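PDB 4UEJ: galactitol 1-phosphate 5-dehydrogenase, which catalyses the NAD-dependent oxidation of galactitol 1-phosphate to D-tagatose 6-phosphate as a zinc-containing, homodimeric dehydrogenase. Local coordinates for residues 151-156 with 178-183. Sequence-based numbering, arbitrary orientation.
Sequences HAFHLA and QCAVAL
The phenyl ring of F153 bridges from helix 143-155 to helix 171-182, with CE2 and CZ against C179 and A180, and CD2 against L183, just past the end of the second helix. CG lies anti to the carbonyl carbon and beside the backbone N (chi1 -66°), a torsion that carries the ring across to the neighbouring helix, where the CA atoms of F153 and A180 are 8.3 Å apart. C179 meets the ring at its edge, near the ring plane, CB standing 3.9 Å from CE2 of F153. The same CE2 comes obliquely to within 3.7 Å of the backbone N of A180, while CZ of F153 touches CB of A180 at 3.9 Å. One turn on from C179, L183 brings CD1 obliquely to the ring, 4.0 Å from CD2 of F153, the carbon next to CE2. No hydrogen bond joins the two segments, and the contact is purely van der Waals. An alanine in place of F153 would remove the whole ring and would probably leave C179, A180 and the L183 methyl facing a gap between the helices. L232 and L234 of strand 231-235 also pack on F153, whereas C179 and L183 both touch L150, one turn earlier on helix 143-155. H151, on the same helix, hydrogen-bonds through NE2 to E280 of the second subunit. The ring thus fills a buried, three-way junction of two helices and a central strand, an apolar helix-on-sheet layer characteristic of the Rossmann-type nucleotide-binding domain of zinc-containing alcohol dehydrogenases.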
# COMPACT_ATOMS: atom_id res chain seq x y z
N HIS A 151 -1.04 14.95 7.86
CA HIS A 151 -1.96 14.35 6.89
C HIS A 151 -1.69 12.86 6.75
O HIS A 151 -2.62 12.06 6.70
CB HIS A 151 -1.82 15.02 5.52
CG HIS A 151 -2.80 14.49 4.51
ND1 HIS A 151 -4.16 14.65 4.65
CD2 HIS A 151 -2.62 13.77 3.38
CE1 HIS A 151 -4.78 14.06 3.64
NE2 HIS A 151 -3.86 13.53 2.84
N ALA A 152 -0.41 12.49 6.68
CA ALA A 152 -0.04 11.07 6.65
C ALA A 152 -0.51 10.33 7.90
O ALA A 152 -1.06 9.23 7.78
CB ALA A 152 1.45 10.91 6.47
N PHE A 153 -0.29 10.91 9.09
CA PHE A 153 -0.83 10.29 10.32
C PHE A 153 -2.35 10.12 10.26
O PHE A 153 -2.90 9.10 10.69
CB PHE A 153 -0.47 11.13 11.57
CG PHE A 153 1.00 11.17 11.88
CD1 PHE A 153 1.85 10.17 11.44
CD2 PHE A 153 1.53 12.22 12.61
CE1 PHE A 153 3.21 10.21 11.73
CE2 PHE A 153 2.89 12.26 12.91
CZ PHE A 153 3.73 11.26 12.45
N HIS A 154 -3.03 11.13 9.74
CA HIS A 154 -4.48 11.07 9.61
C HIS A 154 -4.92 9.92 8.71
O HIS A 154 -5.85 9.19 9.05
CB HIS A 154 -5.02 12.40 9.06
CG HIS A 154 -6.50 12.42 8.87
ND1 HIS A 154 -7.13 13.22 7.95
CD2 HIS A 154 -7.49 11.73 9.50
CE1 HIS A 154 -8.43 13.04 8.01
NE2 HIS A 154 -8.68 12.14 8.95
N LEU A 155 -4.24 9.75 7.59
CA LEU A 155 -4.59 8.65 6.67
C LEU A 155 -4.36 7.30 7.32
O LEU A 155 -5.02 6.34 6.98
CB LEU A 155 -3.79 8.74 5.38
CG LEU A 155 -4.14 9.92 4.47
CD1 LEU A 155 -3.21 9.91 3.27
CD2 LEU A 155 -5.59 9.87 4.04
N ALA A 156 -3.42 7.25 8.26
CA ALA A 156 -3.09 6.01 8.97
C ALA A 156 -3.93 5.80 10.21
O ALA A 156 -3.68 4.87 10.97
CB ALA A 156 -1.62 6.00 9.34
N GLN A 178 8.45 15.23 15.83
CA GLN A 178 7.88 16.05 16.89
C GLN A 178 6.38 15.84 17.04
O GLN A 178 5.87 15.75 18.16
CB GLN A 178 8.18 17.53 16.63
CG GLN A 178 9.65 17.86 16.56
CD GLN A 178 9.89 19.34 16.37
OE1 GLN A 178 9.06 20.15 16.76
NE2 GLN A 178 11.01 19.70 15.75
N CYS A 179 5.68 15.74 15.91
CA CYS A 179 4.23 15.53 15.96
C CYS A 179 3.89 14.14 16.51
O CYS A 179 3.00 14.02 17.35
CB CYS A 179 3.60 15.72 14.59
SG CYS A 179 3.60 17.47 14.08
N ALA A 180 4.62 13.13 16.08
CA ALA A 180 4.40 11.77 16.59
C ALA A 180 4.53 11.71 18.10
O ALA A 180 3.74 11.06 18.77
CB ALA A 180 5.37 10.79 15.93
N VAL A 181 5.54 12.37 18.64
CA VAL A 181 5.73 12.40 20.08
C VAL A 181 4.55 13.09 20.76
O VAL A 181 4.01 12.61 21.75
CB VAL A 181 7.05 13.10 20.46
CG1 VAL A 181 7.15 13.26 21.96
CG2 VAL A 181 8.21 12.29 19.92
N ALA A 182 4.13 14.22 20.19
CA ALA A 182 3.08 15.02 20.80
C ALA A 182 1.72 14.32 20.78
O ALA A 182 0.86 14.56 21.64
CB ALA A 182 3.00 16.38 20.09
N LEU A 183 1.54 13.46 19.79
CA LEU A 183 0.28 12.80 19.53
C LEU A 183 0.24 11.39 20.12
O LEU A 183 -0.66 10.61 19.83
CB LEU A 183 0.01 12.73 18.03
CG LEU A 183 -0.09 14.10 17.35
CD1 LEU A 183 -0.05 13.91 15.86
CD2 LEU A 183 -1.36 14.82 17.77